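Local coordinates for methionine-binding protein (Coxiella burnetii, PDB 3TQW) that binds methionine and probably delivers it, as the substrate-binding lipoprotein of an ABC transporter, to the membrane components for uptake into the cell, at residues R116-A124 against L189-Y197; V76-Y84 against V217-L226. One frame throughout, in Å; residues are numbered along the deposited sequence. Where two conformers were deposited one is given.

Contact 1: R116-A124 against L189-Y197; sequences RALLLLEKA and LTEGPNSPY. With MET (methionine), chain C.
Arg116 is gripped at its edge by Glu191 and lies with one face on Tyr197, and it is the residue through which the helix that ends at Lys123 meets both 189-197 and the bound methionine. With CG anti to the backbone N (chi1 174°) and the chain extended from there to NE, the side chain reaches forward past the phenol. Its CD sits squarely over one face of the Tyr197 ring, 3.7 Å from the centroid, a CH-pi contact, and the guanidinium then lies nearly flat on the aromatic side chain, the planes 16° apart. Pro196 touches the ring's opposite face, while CB of Arg116 meets Tyr197 OH.

Glu191 takes the guanidinium side-on, one oxygen to NE, the other to NH2: Arg116 NE donates to Glu191 OE2 at 2.7 Å and Arg116 NH2 to Glu191 OE1 at 2.8 Å. Both oxygens are met on their syn side and close to the guanidinium plane, although the carboxylate itself is tilted 29° from it. This leaves NH1 for methionine OXT, 2.8 Å away, in a more bent bond, and a water joins NH2 to MET O and Tyr197 O. A second water links Glu191 OE2 to Arg116 O. Glu191 OE1 also accepts from the backbone N of Met86, so the second-shell carboxylate is itself held, and its two-point grip should restrain rotation of the guanidinium.

Farther along the helix the contact turns apolar. Leu120 CD1 rests on the backbone at Glu191 N. The branched Leu189 fits against Leu120 and Ala124: its CD2 lies 4.3 Å from Leu120 CD1 and presses tightly on Ala124 CB at 3.5 Å, alanine being small enough to let the strand approach.

Arg116 belongs to the methionine pocket and binds the ligand's carboxylate, a role arginine commonly plays in periplasmic amino-acid-binding proteins; here Glu191 and Tyr197 position it from the second shell.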
ATOM      1  N   ARG A 116      -9.320  -5.436   0.876  1.00 14.88           N
ATOM      2  CA  ARG A 116      -8.480  -5.663  -0.289  1.00 15.04           C
ATOM      3  C   ARG A 116      -7.939  -7.085  -0.317  1.00 16.56           C
ATOM      4  O   ARG A 116      -7.956  -7.739  -1.356  1.00 16.99           O
ATOM      5  CB  ARG A 116      -7.315  -4.667  -0.294  1.00 16.17           C
ATOM      6  CG  ARG A 116      -6.272  -4.908  -1.392  1.00 17.35           C
ATOM      7  CD  ARG A 116      -5.135  -3.909  -1.253  1.00 17.75           C
ATOM      8  NE  ARG A 116      -4.267  -3.864  -2.428  1.00 15.53           N
ATOM      9  CZ  ARG A 116      -3.218  -3.056  -2.538  1.00 16.95           C
ATOM     10  NH1 ARG A 116      -2.919  -2.238  -1.541  1.00 14.08           N
ATOM     11  NH2 ARG A 116      -2.468  -3.064  -3.639  1.00 14.23           N
ATOM     12  N   ALA A 117      -7.448  -7.548   0.829  1.00 14.57           N
ATOM     13  CA  ALA A 117      -6.870  -8.880   0.935  1.00 15.58           C
ATOM     14  C   ALA A 117      -7.933  -9.958   0.746  1.00 18.02           C
ATOM     15  O   ALA A 117      -7.661 -11.012   0.168  1.00 16.95           O
ATOM     16  CB  ALA A 117      -6.186  -9.051   2.274  1.00 11.93           C
ATOM     17  N   LEU A 118      -9.138  -9.704   1.249  1.00 16.02           N
ATOM     18  CA  LEU A 118     -10.230 -10.658   1.080  1.00 18.40           C
ATOM     19  C   LEU A 118     -10.624 -10.775  -0.391  1.00 20.33           C
ATOM     20  O   LEU A 118     -10.923 -11.868  -0.885  1.00 23.33           O
ATOM     21  CB  LEU A 118     -11.436 -10.272   1.942  1.00 19.16           C
ATOM     22  CG  LEU A 118     -11.218 -10.476   3.441  1.00 21.74           C
ATOM     23  CD1 LEU A 118     -12.398  -9.939   4.242  1.00 23.09           C
ATOM     24  CD2 LEU A 118     -10.972 -11.955   3.743  1.00 19.50           C
ATOM     25  N   LEU A 119     -10.598  -9.649  -1.097  1.00 19.27           N
ATOM     26  CA  LEU A 119     -10.864  -9.642  -2.528  1.00 21.77           C
ATOM     27  C   LEU A 119      -9.817 -10.449  -3.282  1.00 22.45           C
ATOM     28  O   LEU A 119     -10.134 -11.132  -4.255  1.00 22.00           O
ATOM     29  CB  LEU A 119     -10.922  -8.211  -3.059  1.00 22.89           C
ATOM     30  CG  LEU A 119     -12.227  -7.459  -2.787  1.00 27.34           C
ATOM     31  CD1 LEU A 119     -12.067  -5.967  -3.054  1.00 26.10           C
ATOM     32  CD2 LEU A 119     -13.368  -8.043  -3.616  1.00 27.78           C
ATOM     33  N   LEU A 120      -8.569 -10.371  -2.824  1.00 22.07           N
ATOM     34  CA  LEU A 120      -7.478 -11.124  -3.435  1.00 20.83           C
ATOM     35  C   LEU A 120      -7.615 -12.626  -3.164  1.00 21.72           C
ATOM     36  O   LEU A 120      -7.309 -13.448  -4.029  1.00 24.88           O
ATOM     37  CB  LEU A 120      -6.123 -10.601  -2.942  1.00 19.40           C
ATOM     38  CG  LEU A 120      -4.841 -11.244  -3.477  1.00 21.22           C
ATOM     39  CD1 LEU A 120      -4.785 -11.202  -4.992  1.00 19.87           C
ATOM     40  CD2 LEU A 120      -3.606 -10.561  -2.889  1.00 20.23           C
ATOM     41  N   LEU A 121      -8.066 -12.986  -1.962  1.00 19.29           N
ATOM     42  CA  LEU A 121      -8.307 -14.394  -1.642  1.00 22.60           C
ATOM     43  C   LEU A 121      -9.433 -14.947  -2.509  1.00 23.86           C
ATOM     44  O   LEU A 121      -9.455 -16.134  -2.845  1.00 24.94           O
ATOM     45  CB  LEU A 121      -8.650 -14.579  -0.160  1.00 19.98           C
ATOM     46  CG  LEU A 121      -7.563 -14.230   0.851  1.00 20.85           C
ATOM     47  CD1 LEU A 121      -8.120 -14.278   2.265  1.00 23.43           C
ATOM     48  CD2 LEU A 121      -6.376 -15.174   0.707  1.00 19.73           C
ATOM     49  N   GLU A 122     -10.372 -14.079  -2.866  1.00 22.87           N
ATOM     50  CA  GLU A 122     -11.465 -14.464  -3.746  1.00 26.62           C
ATOM     51  C   GLU A 122     -10.954 -14.649  -5.176  1.00 26.52           C
ATOM     52  O   GLU A 122     -11.350 -15.581  -5.875  1.00 23.98           O
ATOM     53  CB  GLU A 122     -12.579 -13.420  -3.701  1.00 26.49           C
ATOM     54  CG  GLU A 122     -13.781 -13.778  -4.542  1.00 32.04           C
ATOM     55  CD  GLU A 122     -14.909 -12.776  -4.402  1.00 35.40           C
ATOM     56  OE1 GLU A 122     -14.662 -11.563  -4.588  1.00 35.53           O
ATOM     57  OE2 GLU A 122     -16.044 -13.206  -4.102  1.00 34.67           O
ATOM     58  N   LYS A 123     -10.070 -13.754  -5.605  1.00 25.33           N
ATOM     59  CA  LYS A 123      -9.429 -13.877  -6.908  1.00 25.57           C
ATOM     60  C   LYS A 123      -8.673 -15.199  -6.953  1.00 26.56           C
ATOM     61  O   LYS A 123      -8.647 -15.878  -7.981  1.00 28.43           O
ATOM     62  CB  LYS A 123      -8.473 -12.703  -7.131  1.00 26.68           C
ATOM     63  CG  LYS A 123      -7.692 -12.732  -8.435  1.00 30.09           C
ATOM     64  CD  LYS A 123      -6.704 -11.570  -8.477  1.00 30.24           C
ATOM     65  CE  LYS A 123      -5.850 -11.593  -9.730  1.00 30.62           C
ATOM     66  NZ  LYS A 123      -6.682 -11.438 -10.947  1.00 33.38           N
ATOM     67  N   ALA A 124      -8.071 -15.562  -5.823  1.00 24.01           N
ATOM     68  CA  ALA A 124      -7.342 -16.822  -5.693  1.00 22.12           C
ATOM     69  C   ALA A 124      -8.271 -18.040  -5.670  1.00 26.96           C
ATOM     70  O   ALA A 124      -7.807 -19.176  -5.574  1.00 27.62           O
ATOM     71  CB  ALA A 124      -6.470 -16.803  -4.440  1.00 21.06           C
ATOM     72  N   LEU A 189       0.505 -15.429  -6.066  1.00 26.60           N
ATOM     73  CA  LEU A 189      -0.509 -14.724  -6.845  1.00 26.13           C
ATOM     74  C   LEU A 189      -0.506 -13.248  -6.456  1.00 24.72           C
ATOM     75  O   LEU A 189      -0.291 -12.920  -5.290  1.00 24.05           O
ATOM     76  CB  LEU A 189      -1.891 -15.315  -6.560  1.00 28.74           C
ATOM     77  CG  LEU A 189      -3.079 -14.622  -7.233  1.00 29.49           C
ATOM     78  CD1 LEU A 189      -3.042 -14.800  -8.755  1.00 31.03           C
ATOM     79  CD2 LEU A 189      -4.399 -15.122  -6.672  1.00 27.84           C
ATOM     80  N   THR A 190      -0.740 -12.362  -7.421  1.00 20.65           N
ATOM     81  CA  THR A 190      -0.893 -10.938  -7.110  1.00 24.26           C
ATOM     82  C   THR A 190      -2.138 -10.357  -7.770  1.00 26.76           C
ATOM     83  O   THR A 190      -2.679 -10.933  -8.718  1.00 24.71           O
ATOM     84  CB  THR A 190       0.316 -10.100  -7.581  1.00 26.03           C
ATOM     85  OG1 THR A 190       0.306 -10.013  -9.010  1.00 29.29           O
ATOM     86  CG2 THR A 190       1.626 -10.722  -7.121  1.00 25.70           C
ATOM     87  N   GLU A 191      -2.584  -9.210  -7.269  1.00 25.15           N
ATOM     88  CA  GLU A 191      -3.660  -8.462  -7.900  1.00 22.79           C
ATOM     89  C   GLU A 191      -3.278  -8.116  -9.324  1.00 24.34           C
ATOM     90  O   GLU A 191      -2.103  -8.165  -9.689  1.00 25.85           O
ATOM     91  CB  GLU A 191      -3.895  -7.139  -7.169  1.00 23.37           C
ATOM     92  CG  GLU A 191      -4.315  -7.232  -5.716  1.00 17.79           C
ATOM     93  CD  GLU A 191      -4.326  -5.861  -5.057  1.00 17.96           C
ATOM     94  OE1 GLU A 191      -3.405  -5.063  -5.333  1.00 17.35           O
ATOM     95  OE2 GLU A 191      -5.255  -5.575  -4.278  1.00 18.95           O
ATOM     96  N   GLY A 192      -4.274  -7.741 -10.119  1.00 27.45           N
ATOM     97  CA  GLY A 192      -4.030  -7.155 -11.421  1.00 31.37           C
ATOM     98  C   GLY A 192      -3.642  -5.694 -11.268  1.00 33.72           C
ATOM     99  O   GLY A 192      -3.751  -5.131 -10.177  1.00 28.68           O
ATOM    100  N   PRO A 193      -3.188  -5.068 -12.365  1.00 36.15           N
ATOM    101  CA  PRO A 193      -2.697  -3.687 -12.343  1.00 35.11           C
ATOM    102  C   PRO A 193      -3.810  -2.643 -12.302  1.00 35.08           C
ATOM    103  O   PRO A 193      -3.554  -1.496 -11.933  1.00 35.04           O
ATOM    104  CB  PRO A 193      -1.931  -3.574 -13.662  1.00 38.35           C
ATOM    105  CG  PRO A 193      -2.628  -4.534 -14.575  1.00 40.25           C
ATOM    106  CD  PRO A 193      -3.037  -5.690 -13.694  1.00 39.33           C
ATOM    107  N   ASN A 194      -5.026  -3.031 -12.670  1.00 35.52           N
ATOM    108  CA  ASN A 194      -6.126  -2.075 -12.776  1.00 41.02           C
ATOM    109  C   ASN A 194      -7.055  -2.078 -11.570  1.00 38.51           C
ATOM    110  O   ASN A 194      -8.271  -2.193 -11.709  1.00 44.08           O
ATOM    111  CB  ASN A 194      -6.924  -2.325 -14.057  1.00 49.65           C
ATOM    112  CG  ASN A 194      -6.066  -2.221 -15.301  1.00 58.50           C
ATOM    113  OD1 ASN A 194      -6.049  -3.127 -16.137  1.00 64.25           O
ATOM    114  ND2 ASN A 194      -5.337  -1.117 -15.425  1.00 59.61           N
ATOM    115  N   SER A 195      -6.476  -1.937 -10.386  1.00 29.35           N
ATOM    116  CA  SER A 195      -7.240  -1.966  -9.149  1.00 24.08           C
ATOM    117  C   SER A 195      -7.519  -0.539  -8.682  1.00 21.29           C
ATOM    118  O   SER A 195      -6.999   0.420  -9.250  1.00 22.44           O
ATOM    119  CB  SER A 195      -6.452  -2.721  -8.076  1.00 25.28           C
ATOM    120  OG  SER A 195      -5.327  -1.961  -7.659  1.00 23.16           O
ATOM    121  N   PRO A 196      -8.356  -0.391  -7.652  1.00 20.01           N
ATOM    122  CA  PRO A 196      -8.564   0.937  -7.063  1.00 21.45           C
ATOM    123  C   PRO A 196      -7.453   1.356  -6.091  1.00 18.31           C
ATOM    124  O   PRO A 196      -7.641   2.327  -5.361  1.00 17.10           O
ATOM    125  CB  PRO A 196      -9.879   0.771  -6.300  1.00 25.15           C
ATOM    126  CG  PRO A 196      -9.954  -0.677  -5.988  1.00 26.61           C
ATOM    127  CD  PRO A 196      -9.297  -1.394  -7.124  1.00 22.36           C
ATOM    128  N   TYR A 197      -6.316   0.665  -6.100  1.00 17.53           N
ATOM    129  CA  TYR A 197      -5.305   0.867  -5.054  1.00 18.00           C
ATOM    130  C   TYR A 197      -4.031   1.605  -5.465  1.00 18.42           C
ATOM    131  O   TYR A 197      -2.982   1.412  -4.851  1.00 19.56           O
ATOM    132  CB  TYR A 197      -4.957  -0.468  -4.390  1.00 16.81           C
ATOM    133  CG  TYR A 197      -6.179  -1.137  -3.810  1.00 17.37           C
ATOM    134  CD1 TYR A 197      -6.683  -2.310  -4.359  1.00 19.07           C
ATOM    135  CD2 TYR A 197      -6.854  -0.573  -2.736  1.00 15.45           C
ATOM    136  CE1 TYR A 197      -7.816  -2.913  -3.836  1.00 18.61           C
ATOM    137  CE2 TYR A 197      -7.981  -1.169  -2.204  1.00 14.08           C
ATOM    138  CZ  TYR A 197      -8.459  -2.335  -2.758  1.00 19.55           C
ATOM    139  OH  TYR A 197      -9.588  -2.923  -2.230  1.00 18.85           O
TER
HETATM  140  N   MET C 238       1.811   1.273  -0.200  1.00 12.50           N
HETATM  141  CA  MET C 238       0.678   0.506   0.332  1.00 13.36           C
HETATM  142  C   MET C 238       0.056  -0.321  -0.790  1.00 15.66           C
HETATM  143  O   MET C 238      -0.029   0.151  -1.923  1.00 14.93           O
HETATM  144  CB  MET C 238      -0.362   1.459   0.937  1.00 16.00           C
HETATM  145  CG  MET C 238      -1.582   0.792   1.580  1.00 10.90           C
HETATM  146  SD  MET C 238      -2.742   2.008   2.259  1.00  6.26           S
HETATM  147  CE  MET C 238      -1.733   2.684   3.576  1.00 13.85           C
HETATM  148  OXT MET C 238      -0.368  -1.465  -0.605  1.00 15.45           O
HETATM  149  O   HOH W   1      -1.063  -0.490  -4.372  0.91 10.67           O
HETATM  150  O   HOH W   2      -7.522  -6.946  -4.039  0.79 11.30           O

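Contact 2: V76-Y84 against V217-L226; sequences VSIGKTFVY and VSALHSPAVL
Phe82 reaches from the strand to the bend between two helices, its ring meeting Leu220, Val225 and Leu226. From CB the side chain leaves with CG anti to the carbonyl carbon (chi1 -60°), which carries the ring toward the bend although CB does not itself point there. CB and CG serve as the stem, and the contact begins farther out. On one branch, CE1 touches Leu226 CD2 at 3.7 Å; on the other, CE2 approaches Leu220 O at 3.9 Å. At the tip, CZ is shared between these two partners and also meets Val225 CG1, which lies near the plane of the ring at its edge. A large, flat phenylalanine suits this place because one ring can touch three residues at once. Leu220 O, buried here, has no hydrogen-bonding partner.

Before the phenylalanine, Thr81 CG2 lies alongside Leu220 CD1, 3.9 Å away, leaving OG1 to make a weak bond to Asn199 O. The imidazole of His221 offers NE2 to Lys80 O at 2.6 Å, but the N-H...O angle of 129° makes this a weak bond. At the far end Val217 CG2 packs on Ile78 CG1, while CG1 of Val217 faces Gly79 CA; a CB here would collide with the valine and with the carbonyl O of the residue before.

Ser222 caps the second helix by accepting from Val225 N. The helix pair 211-220 and 223-233 packs beside strand 75-83, with helix 13-29 touching Phe82 and Leu220, Val201 of strand 198-204 touching Leu220, and Pro239 of the C-terminal strand meeting both Phe82 and Leu226.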
ATOM      1  N   VAL A  76      -7.064  15.754   0.866  1.00 17.60           N
ATOM      2  CA  VAL A  76      -7.458  15.336  -0.471  1.00 17.55           C
ATOM      3  C   VAL A  76      -6.251  14.836  -1.252  1.00 18.37           C
ATOM      4  O   VAL A  76      -5.113  15.212  -0.961  1.00 17.24           O
ATOM      5  CB  VAL A  76      -8.100  16.502  -1.258  1.00 20.31           C
ATOM      6  CG1 VAL A  76      -9.393  16.942  -0.596  1.00 23.48           C
ATOM      7  CG2 VAL A  76      -7.122  17.676  -1.373  1.00 18.65           C
ATOM      8  N   SER A  77      -6.505  13.993  -2.247  1.00 17.34           N
ATOM      9  CA  SER A  77      -5.456  13.550  -3.157  1.00 18.44           C
ATOM     10  C   SER A  77      -5.244  14.605  -4.234  1.00 20.94           C
ATOM     11  O   SER A  77      -6.209  15.181  -4.733  1.00 21.24           O
ATOM     12  CB  SER A  77      -5.846  12.223  -3.819  1.00 17.85           C
ATOM     13  OG  SER A  77      -4.980  11.940  -4.908  1.00 19.06           O
ATOM     14  N   ILE A  78      -3.987  14.867  -4.588  1.00 17.07           N
ATOM     15  CA  ILE A  78      -3.701  15.735  -5.731  1.00 18.69           C
ATOM     16  C   ILE A  78      -3.034  14.990  -6.891  1.00 20.12           C
ATOM     17  O   ILE A  78      -2.537  15.607  -7.834  1.00 20.48           O
ATOM     18  CB  ILE A  78      -2.870  16.968  -5.333  1.00 18.93           C
ATOM     19  CG1 ILE A  78      -1.582  16.556  -4.617  1.00 17.24           C
ATOM     20  CG2 ILE A  78      -3.701  17.878  -4.445  1.00 21.81           C
ATOM     21  CD1 ILE A  78      -0.561  17.693  -4.485  1.00 18.29           C
ATOM     22  N   GLY A  79      -3.031  13.662  -6.827  1.00 17.58           N
ATOM     23  CA  GLY A  79      -2.489  12.872  -7.917  1.00 22.59           C
ATOM     24  C   GLY A  79      -2.010  11.491  -7.519  1.00 23.82           C
ATOM     25  O   GLY A  79      -1.680  11.241  -6.356  1.00 19.86           O
ATOM     26  N   LYS A  80      -1.968  10.594  -8.499  1.00 23.63           N
ATOM     27  CA  LYS A  80      -1.548   9.215  -8.280  1.00 22.03           C
ATOM     28  C   LYS A  80      -0.056   9.053  -8.546  1.00 21.35           C
ATOM     29  O   LYS A  80       0.533   9.793  -9.339  1.00 18.06           O
ATOM     30  CB  LYS A  80      -2.344   8.270  -9.185  1.00 19.19           C
ATOM     31  CG  LYS A  80      -3.845   8.309  -8.968  1.00 23.65           C
ATOM     32  CD  LYS A  80      -4.563   7.389  -9.954  1.00 30.52           C
ATOM     33  CE  LYS A  80      -6.076   7.478  -9.812  1.00 40.79           C
ATOM     34  NZ  LYS A  80      -6.602   8.818 -10.207  1.00 48.73           N
ATOM     35  N   THR A  81       0.554   8.077  -7.883  1.00 16.68           N
ATOM     36  CA  THR A  81       1.974   7.809  -8.063  1.00 17.16           C
ATOM     37  C   THR A  81       2.174   6.463  -8.747  1.00 16.62           C
ATOM     38  O   THR A  81       2.438   6.395  -9.948  1.00 17.92           O
ATOM     39  CB  THR A  81       2.713   7.812  -6.712  1.00 17.70           C
ATOM     40  OG1 THR A  81       2.079   6.879  -5.820  1.00 17.94           O
ATOM     41  CG2 THR A  81       2.661   9.192  -6.099  1.00 15.65           C
ATOM     42  N   PHE A  82       2.046   5.391  -7.973  1.00 16.49           N
ATOM     43  CA  PHE A  82       2.143   4.048  -8.519  1.00 18.60           C
ATOM     44  C   PHE A  82       1.108   3.162  -7.860  1.00 18.16           C
ATOM     45  O   PHE A  82       0.677   3.429  -6.738  1.00 17.68           O
ATOM     46  CB  PHE A  82       3.534   3.450  -8.254  1.00 17.90           C
ATOM     47  CG  PHE A  82       4.665   4.230  -8.864  1.00 20.33           C
ATOM     48  CD1 PHE A  82       5.204   3.852 -10.083  1.00 21.69           C
ATOM     49  CD2 PHE A  82       5.198   5.328  -8.214  1.00 16.26           C
ATOM     50  CE1 PHE A  82       6.241   4.566 -10.646  1.00 21.99           C
ATOM     51  CE2 PHE A  82       6.238   6.050  -8.775  1.00 15.97           C
ATOM     52  CZ  PHE A  82       6.762   5.668  -9.989  1.00 17.76           C
ATOM     53  N   VAL A  83       0.693   2.114  -8.558  0.59 17.62           N
ATOM     54  CA  VAL A  83      -0.055   1.045  -7.919  0.59 17.11           C
ATOM     55  C   VAL A  83       0.918  -0.095  -7.639  0.59 17.75           C
ATOM     56  O   VAL A  83       1.800  -0.384  -8.450  0.59 16.99           O
ATOM     57  CB  VAL A  83      -1.233   0.554  -8.784  0.59 18.76           C
ATOM     58  CG1 VAL A  83      -0.745   0.095 -10.150  0.59 16.30           C
ATOM     59  CG2 VAL A  83      -1.988  -0.565  -8.071  0.59 20.33           C
ATOM     60  N   TYR A  84       0.771  -0.722  -6.476  1.00 16.03           N
ATOM     61  CA  TYR A  84       1.675  -1.784  -6.049  1.00 15.16           C
ATOM     62  C   TYR A  84       0.870  -3.061  -5.832  1.00 15.75           C
ATOM     63  O   TYR A  84       0.442  -3.339  -4.712  1.00 17.73           O
ATOM     64  CB  TYR A  84       2.385  -1.403  -4.744  1.00 14.72           C
ATOM     65  CG  TYR A  84       3.190  -0.120  -4.798  1.00 16.75           C
ATOM     66  CD1 TYR A  84       4.482  -0.106  -5.320  1.00 16.13           C
ATOM     67  CD2 TYR A  84       2.670   1.072  -4.298  1.00 16.88           C
ATOM     68  CE1 TYR A  84       5.231   1.065  -5.360  1.00 16.34           C
ATOM     69  CE2 TYR A  84       3.413   2.251  -4.337  1.00 16.86           C
ATOM     70  CZ  TYR A  84       4.692   2.239  -4.870  1.00 17.81           C
ATOM     71  OH  TYR A  84       5.435   3.401  -4.910  1.00 15.78           O
ATOM     72  N   VAL A 217       4.117  15.997  -7.261  1.00 18.59           N
ATOM     73  CA  VAL A 217       3.439  14.976  -8.050  1.00 17.46           C
ATOM     74  C   VAL A 217       4.122  14.826  -9.402  1.00 17.36           C
ATOM     75  O   VAL A 217       4.384  13.712  -9.850  1.00 15.28           O
ATOM     76  CB  VAL A 217       1.943  15.303  -8.256  1.00 16.31           C
ATOM     77  CG1 VAL A 217       1.311  14.333  -9.247  1.00 19.29           C
ATOM     78  CG2 VAL A 217       1.212  15.260  -6.933  1.00 14.70           C
ATOM     79  N   SER A 218       4.420  15.950 -10.048  1.00 16.40           N
ATOM     80  CA  SER A 218       5.118  15.915 -11.328  1.00 18.23           C
ATOM     81  C   SER A 218       6.486  15.229 -11.232  1.00 16.31           C
ATOM     82  O   SER A 218       6.843  14.414 -12.086  1.00 15.30           O
ATOM     83  CB  SER A 218       5.267  17.326 -11.895  1.00 19.76           C
ATOM     84  OG  SER A 218       3.999  17.945 -12.040  1.00 22.46           O
ATOM     85  N   ALA A 219       7.250  15.563 -10.197  1.00 16.30           N
ATOM     86  CA  ALA A 219       8.560  14.938  -9.981  1.00 16.11           C
ATOM     87  C   ALA A 219       8.451  13.422  -9.819  1.00 16.75           C
ATOM     88  O   ALA A 219       9.302  12.672 -10.305  1.00 17.32           O
ATOM     89  CB  ALA A 219       9.247  15.546  -8.768  1.00 16.47           C
ATOM     90  N   LEU A 220       7.410  12.979  -9.115  1.00 14.20           N
ATOM     91  CA  LEU A 220       7.166  11.553  -8.908  1.00 15.99           C
ATOM     92  C   LEU A 220       6.795  10.816 -10.199  1.00 18.47           C
ATOM     93  O   LEU A 220       6.815   9.588 -10.242  1.00 18.14           O
ATOM     94  CB  LEU A 220       6.090  11.336  -7.838  1.00 15.32           C
ATOM     95  CG  LEU A 220       6.586  11.576  -6.411  1.00 17.47           C
ATOM     96  CD1 LEU A 220       5.432  11.834  -5.434  1.00 18.63           C
ATOM     97  CD2 LEU A 220       7.444  10.400  -5.962  1.00 16.26           C
ATOM     98  N   HIS A 221       6.475  11.571 -11.248  1.00 18.09           N
ATOM     99  CA  HIS A 221       6.236  10.999 -12.575  1.00 21.53           C
ATOM    100  C   HIS A 221       7.413  11.202 -13.523  1.00 20.85           C
ATOM    101  O   HIS A 221       7.316  10.892 -14.710  1.00 17.69           O
ATOM    102  CB  HIS A 221       4.986  11.617 -13.204  1.00 28.77           C
ATOM    103  CG  HIS A 221       3.721  11.291 -12.478  1.00 36.13           C
ATOM    104  ND1 HIS A 221       2.779  12.246 -12.160  1.00 42.10           N
ATOM    105  CD2 HIS A 221       3.237  10.114 -12.017  1.00 39.13           C
ATOM    106  CE1 HIS A 221       1.771  11.671 -11.527  1.00 45.70           C
ATOM    107  NE2 HIS A 221       2.024  10.378 -11.428  1.00 43.85           N
ATOM    108  N   SER A 222       8.519  11.734 -13.014  1.00 18.58           N
ATOM    109  CA  SER A 222       9.678  12.004 -13.862  1.00 19.58           C
ATOM    110  C   SER A 222      10.323  10.714 -14.365  1.00 22.70           C
ATOM    111  O   SER A 222      10.182   9.658 -13.746  1.00 19.34           O
ATOM    112  CB  SER A 222      10.716  12.817 -13.099  1.00 17.52           C
ATOM    113  OG  SER A 222      11.266  12.049 -12.042  1.00 18.59           O
ATOM    114  N   PRO A 223      11.043  10.798 -15.493  1.00 23.57           N
ATOM    115  CA  PRO A 223      11.800   9.643 -15.982  1.00 23.87           C
ATOM    116  C   PRO A 223      12.708   9.055 -14.902  1.00 20.30           C
ATOM    117  O   PRO A 223      12.745   7.838 -14.738  1.00 20.31           O
ATOM    118  CB  PRO A 223      12.639  10.236 -17.119  1.00 25.35           C
ATOM    119  CG  PRO A 223      11.805  11.360 -17.632  1.00 26.34           C
ATOM    120  CD  PRO A 223      11.120  11.943 -16.420  1.00 25.61           C
ATOM    121  N   ALA A 224      13.420   9.902 -14.165  1.00 20.13           N
ATOM    122  CA  ALA A 224      14.342   9.411 -13.139  1.00 18.49           C
ATOM    123  C   ALA A 224      13.630   8.630 -12.026  1.00 18.53           C
ATOM    124  O   ALA A 224      14.139   7.612 -11.541  1.00 18.37           O
ATOM    125  CB  ALA A 224      15.161  10.555 -12.555  1.00 19.57           C
ATOM    126  N   VAL A 225      12.464   9.107 -11.606  1.00 17.16           N
ATOM    127  CA  VAL A 225      11.710   8.401 -10.574  1.00 17.13           C
ATOM    128  C   VAL A 225      11.140   7.088 -11.114  1.00 18.10           C
ATOM    129  O   VAL A 225      11.133   6.074 -10.415  1.00 17.48           O
ATOM    130  CB  VAL A 225      10.595   9.270  -9.953  1.00 15.68           C
ATOM    131  CG1 VAL A 225       9.697   8.428  -9.058  1.00 17.46           C
ATOM    132  CG2 VAL A 225      11.205  10.397  -9.139  1.00 15.08           C
ATOM    133  N   LEU A 226      10.679   7.101 -12.361  1.00 17.09           N
ATOM    134  CA  LEU A 226      10.197   5.867 -12.980  1.00 21.27           C
ATOM    135  C   LEU A 226      11.325   4.849 -13.093  1.00 22.61           C
ATOM    136  O   LEU A 226      11.138   3.665 -12.823  1.00 21.60           O
ATOM    137  CB  LEU A 226       9.612   6.139 -14.363  1.00 23.70           C
ATOM    138  CG  LEU A 226       8.405   7.071 -14.387  1.00 29.65           C
ATOM    139  CD1 LEU A 226       7.990   7.388 -15.823  1.00 31.93           C
ATOM    140  CD2 LEU A 226       7.265   6.454 -13.609  1.00 28.60           C
TER

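After the first strands and helices of the six-stranded sheet the chain reaches 76-84, the strand that enters contact 2, and its end at Tyr84 already belongs to the methionine pocket. Next comes the part built on the five-stranded sheet, against which helix 111-123 lies. The loop closed when 189-197 returns to that helix is nested wholly inside the longer one that 217-226 closes on 76-84. Because 189-197 carries the chain back to the six-stranded sheet, contact 1 sits where the two parts of the fold meet around the ligand, while contact 2 fastens C-terminal helices to the six-stranded sheet. The two touch where Arg116 packs against Tyr84 and Ser195 against Val83.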